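Local coordinates for PUA domain-containing protein (Archaeoglobus fulgidus DSM 4304, PDB 2Q07) that is of unproven function but probably binds RNA in archaeosine-tRNA biosynthesis, this fragment carrying its UDG-like, pre-PUA and PUA parts, at residues Y169-L177 with G187-L198. Sequence-based numbering, arbitrary orientation.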
loop_
_atom_site.group_PDB
_atom_site.type_symbol
_atom_site.label_atom_id
_atom_site.label_comp_id
_atom_site.label_asym_id
_atom_site.label_seq_id
_atom_site.Cartn_x
_atom_site.Cartn_y
_atom_site.Cartn_z
ATOM N N TYR A 169 -4.328 10.264 -4.140
ATOM C CA TYR A 169 -4.320 10.161 -2.681
ATOM C C TYR A 169 -5.422 9.264 -2.143
ATOM O O TYR A 169 -5.211 8.524 -1.181
ATOM C CB TYR A 169 -4.425 11.551 -2.039
ATOM C CG TYR A 169 -3.187 12.419 -2.194
ATOM C CD1 TYR A 169 -3.190 13.744 -1.761
ATOM C CD2 TYR A 169 -2.017 11.918 -2.765
ATOM C CE1 TYR A 169 -2.065 14.553 -1.893
ATOM C CE2 TYR A 169 -0.882 12.717 -2.904
ATOM C CZ TYR A 169 -0.916 14.037 -2.466
ATOM O OH TYR A 169 0.188 14.848 -2.605
ATOM N N ARG A 170 -6.598 9.337 -2.753
ATOM C CA ARG A 170 -7.717 8.501 -2.336
ATOM C C ARG A 170 -7.461 7.024 -2.668
ATOM O O ARG A 170 -7.796 6.134 -1.879
ATOM C CB ARG A 170 -9.007 8.988 -3.006
ATOM C CG ARG A 170 -10.174 8.000 -2.951
ATOM C CD ARG A 170 -11.474 8.710 -3.292
ATOM N NE ARG A 170 -11.749 9.749 -2.303
ATOM C CZ ARG A 170 -12.581 10.765 -2.487
ATOM N NH1 ARG A 170 -13.236 10.887 -3.634
ATOM N NH2 ARG A 170 -12.745 11.670 -1.528
ATOM N N ARG A 171 -6.856 6.762 -3.826
ATOM C CA ARG A 171 -6.557 5.387 -4.226
ATOM C C ARG A 171 -5.554 4.761 -3.254
ATOM O O ARG A 171 -5.659 3.584 -2.897
ATOM C CB ARG A 171 -5.970 5.346 -5.646
ATOM C CG ARG A 171 -6.943 4.888 -6.721
ATOM C CD ARG A 171 -7.790 6.027 -7.224
ATOM N NE ARG A 171 -8.786 5.579 -8.193
ATOM C CZ ARG A 171 -9.380 6.378 -9.075
ATOM N NH1 ARG A 171 -9.072 7.668 -9.114
ATOM N NH2 ARG A 171 -10.292 5.895 -9.910
ATOM N N ILE A 172 -4.582 5.561 -2.830
ATOM C CA ILE A 172 -3.551 5.113 -1.892
ATOM C C ILE A 172 -4.172 4.701 -0.557
ATOM O O ILE A 172 -3.875 3.635 -0.035
ATOM C CB ILE A 172 -2.517 6.238 -1.624
ATOM C CG1 ILE A 172 -1.618 6.430 -2.848
ATOM C CG2 ILE A 172 -1.681 5.911 -0.424
ATOM C CD1 ILE A 172 -0.626 7.580 -2.706
ATOM N N LEU A 173 -5.022 5.565 -0.013
ATOM C CA LEU A 173 -5.673 5.300 1.256
ATOM C C LEU A 173 -6.607 4.104 1.125
ATOM O O LEU A 173 -6.651 3.249 2.013
ATOM C CB LEU A 173 -6.442 6.543 1.730
ATOM C CG LEU A 173 -5.618 7.741 2.223
ATOM C CD1 LEU A 173 -6.557 8.905 2.546
ATOM C CD2 LEU A 173 -4.814 7.357 3.466
ATOM N N GLU A 174 -7.343 4.029 0.017
ATOM C CA GLU A 174 -8.251 2.907 -0.198
ATOM C C GLU A 174 -7.466 1.599 -0.275
ATOM O O GLU A 174 -7.906 0.579 0.254
ATOM C CB GLU A 174 -9.064 3.081 -1.488
ATOM C CG GLU A 174 -9.927 4.330 -1.499
ATOM C CD GLU A 174 -10.732 4.484 -2.777
ATOM O OE1 GLU A 174 -10.189 4.208 -3.872
ATOM O OE2 GLU A 174 -11.910 4.895 -2.685
ATOM N N HIS A 175 -6.310 1.632 -0.937
ATOM C CA HIS A 175 -5.485 0.434 -1.073
ATOM C C HIS A 175 -4.869 -0.008 0.242
ATOM O O HIS A 175 -4.643 -1.191 0.446
ATOM C CB HIS A 175 -4.369 0.630 -2.113
ATOM C CG HIS A 175 -4.795 0.335 -3.518
ATOM N ND1 HIS A 175 -5.684 1.127 -4.208
ATOM C CD2 HIS A 175 -4.485 -0.692 -4.347
ATOM C CE1 HIS A 175 -5.911 0.599 -5.399
ATOM N NE2 HIS A 175 -5.196 -0.507 -5.507
HETATM N N MSE A 176 -4.584 0.935 1.135
HETATM C CA MSE A 176 -3.997 0.566 2.420
HETATM C C MSE A 176 -5.038 -0.112 3.307
HETATM O O MSE A 176 -4.722 -1.046 4.041
HETATM C CB MSE A 176 -3.418 1.796 3.108
HETATM C CG MSE A 176 -2.317 2.442 2.290
HETATM SE SE MSE A 176 -1.457 3.881 3.201
HETATM C CE MSE A 176 -2.513 5.357 2.588
ATOM N N LEU A 177 -6.274 0.367 3.231
ATOM C CA LEU A 177 -7.380 -0.208 3.990
ATOM C C LEU A 177 -7.610 -1.643 3.503
ATOM O O LEU A 177 -7.786 -2.578 4.294
ATOM C CB LEU A 177 -8.642 0.629 3.766
ATOM C CG LEU A 177 -8.792 1.874 4.636
ATOM C CD1 LEU A 177 -10.081 2.613 4.267
ATOM C CD2 LEU A 177 -8.824 1.444 6.110
ATOM N N GLY A 187 -14.821 9.013 2.294
ATOM C CA GLY A 187 -14.525 10.131 3.166
ATOM C C GLY A 187 -13.670 11.191 2.498
ATOM O O GLY A 187 -13.234 11.040 1.351
ATOM N N LYS A 188 -13.421 12.265 3.233
ATOM C CA LYS A 188 -12.620 13.374 2.742
ATOM C C LYS A 188 -11.147 13.052 2.987
ATOM O O LYS A 188 -10.765 12.592 4.064
ATOM C CB LYS A 188 -13.027 14.656 3.485
ATOM C CG LYS A 188 -12.377 15.936 2.978
ATOM C CD LYS A 188 -12.872 17.151 3.761
ATOM C CE LYS A 188 -14.389 17.302 3.660
ATOM N NZ LYS A 188 -14.900 18.479 4.440
ATOM N N VAL A 189 -10.328 13.269 1.968
ATOM C CA VAL A 189 -8.896 13.012 2.059
ATOM C C VAL A 189 -8.255 14.322 2.504
ATOM O O VAL A 189 -8.573 15.376 1.967
ATOM C CB VAL A 189 -8.342 12.578 0.683
ATOM C CG1 VAL A 189 -6.862 12.252 0.784
ATOM C CG2 VAL A 189 -9.130 11.371 0.173
ATOM N N ALA A 190 -7.373 14.267 3.497
ATOM C CA ALA A 190 -6.735 15.484 3.986
ATOM C C ALA A 190 -5.288 15.283 4.419
ATOM O O ALA A 190 -4.765 14.173 4.378
ATOM C CB ALA A 190 -7.548 16.059 5.146
ATOM N N GLY A 191 -4.654 16.377 4.835
ATOM C CA GLY A 191 -3.277 16.320 5.284
ATOM C C GLY A 191 -2.260 16.521 4.176
ATOM O O GLY A 191 -2.606 16.530 2.997
ATOM N N ARG A 192 -0.997 16.699 4.555
ATOM C CA ARG A 192 0.062 16.882 3.571
ATOM C C ARG A 192 0.825 15.570 3.400
ATOM O O ARG A 192 1.333 15.005 4.370
ATOM C CB ARG A 192 1.011 18.012 4.004
ATOM C CG ARG A 192 1.596 17.846 5.399
ATOM C CD ARG A 192 2.173 19.163 5.944
ATOM N NE ARG A 192 1.164 20.223 6.015
ATOM C CZ ARG A 192 1.320 21.369 6.676
ATOM N NH1 ARG A 192 2.445 21.618 7.334
ATOM N NH2 ARG A 192 0.349 22.275 6.673
ATOM N N TYR A 193 0.882 15.086 2.161
ATOM C CA TYR A 193 1.573 13.837 1.847
ATOM C C TYR A 193 2.968 13.822 2.482
ATOM O O TYR A 193 3.671 14.831 2.462
ATOM C CB TYR A 193 1.703 13.681 0.330
ATOM C CG TYR A 193 2.044 12.274 -0.107
ATOM C CD1 TYR A 193 1.045 11.316 -0.265
ATOM C CD2 TYR A 193 3.367 11.892 -0.340
ATOM C CE1 TYR A 193 1.350 10.010 -0.648
ATOM C CE2 TYR A 193 3.686 10.586 -0.718
ATOM C CZ TYR A 193 2.669 9.652 -0.875
ATOM O OH TYR A 193 2.965 8.369 -1.301
ATOM N N PRO A 194 3.398 12.676 3.036
ATOM C CA PRO A 194 2.730 11.372 3.140
ATOM C C PRO A 194 1.810 11.194 4.354
ATOM O O PRO A 194 1.307 10.095 4.599
ATOM C CB PRO A 194 3.901 10.401 3.180
ATOM C CG PRO A 194 4.888 11.146 4.029
ATOM C CD PRO A 194 4.806 12.574 3.481
ATOM N N GLU A 195 1.584 12.267 5.104
ATOM C CA GLU A 195 0.734 12.201 6.290
ATOM C C GLU A 195 -0.725 12.444 5.933
ATOM O O GLU A 195 -1.328 13.424 6.371
ATOM C CB GLU A 195 1.190 13.236 7.321
ATOM C CG GLU A 195 2.668 13.151 7.659
ATOM C CD GLU A 195 3.066 14.121 8.758
ATOM O OE1 GLU A 195 2.718 15.317 8.653
ATOM O OE2 GLU A 195 3.729 13.686 9.721
ATOM N N LEU A 196 -1.289 11.531 5.150
ATOM C CA LEU A 196 -2.672 11.636 4.707
ATOM C C LEU A 196 -3.653 11.156 5.772
ATOM O O LEU A 196 -3.296 10.365 6.643
ATOM C CB LEU A 196 -2.880 10.801 3.439
ATOM C CG LEU A 196 -2.027 11.117 2.208
ATOM C CD1 LEU A 196 -2.308 10.096 1.114
ATOM C CD2 LEU A 196 -2.334 12.518 1.726
ATOM N N GLU A 197 -4.891 11.638 5.677
ATOM C CA GLU A 197 -5.954 11.237 6.586
ATOM C C GLU A 197 -7.247 11.089 5.797
ATOM O O GLU A 197 -7.377 11.601 4.689
ATOM C CB GLU A 197 -6.185 12.285 7.676
ATOM C CG GLU A 197 -4.962 12.696 8.454
ATOM C CD GLU A 197 -5.321 13.561 9.642
ATOM O OE1 GLU A 197 -6.125 14.503 9.473
ATOM O OE2 GLU A 197 -4.798 13.306 10.744
ATOM N N LEU A 198 -8.202 10.373 6.367
ATOM C CA LEU A 198 -9.495 10.208 5.727
ATOM C C LEU A 198 -10.460 10.694 6.798
ATOM O O LEU A 198 -10.440 10.206 7.924
ATOM C CB LEU A 198 -9.734 8.739 5.376
ATOM C CG LEU A 198 -10.998 8.382 4.588
ATOM C CD1 LEU A 198 -11.042 9.130 3.247
ATOM C CD2 LEU A 198 -11.015 6.878 4.367
HETATM O O HOH W 1 0.236 17.215 -0.063
#
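Leu196 pushes its CD2 methyl over one face of the Tyr169 ring, 4.1 Å from the ring centroid, a CH-pi contact. The Tyr193 ring lies almost parallel to that of Tyr169, planes 13° apart, but the two are slid so far that they barely overlap. Tyr169 CE2 meets Tyr193 CD1 at 3.6 Å, and Tyr169 OH lies against Tyr193 CB. With CG anti to the carbonyl carbon (chi1 -70°), the Tyr169 ring is turned to lie across both residues, Leu196 CD2 over its face and the Tyr193 ring on that same side but displaced beyond its rim. Cut back to an alanine, this position would probably leave a gap over Leu196 and beside Tyr193, and the Leu196 methyl would lose its aromatic face. Ile172 CD1 adds a second bump, touching Tyr193 CE1 at 3.7 Å. Tyr193 OH itself hydrogen-bonds Glu76.

Leu173 fills the next hollow. Its CD1 touches both Val189 CG1, at 3.8 Å, and the backbone O of Glu197, while CD2 rests on Leu196 CB. Val189 divides its methyls: CG1 also meets Tyr169 CB, and CG2 lies against CB and NE of Arg170. Arg170 bends at chi3 and brings NH2 within 3.0 Å of Gly187 O, a weak hydrogen bond.

The 169-177 part of helix 168-181 crosses strand 188-190, an outer strand of the antiparallel pre-PUA sheet, at 102°. Its Leu173 reaches farther across the sheet, to Val208 of strand 203-209 and Leu215 of strand 214-217.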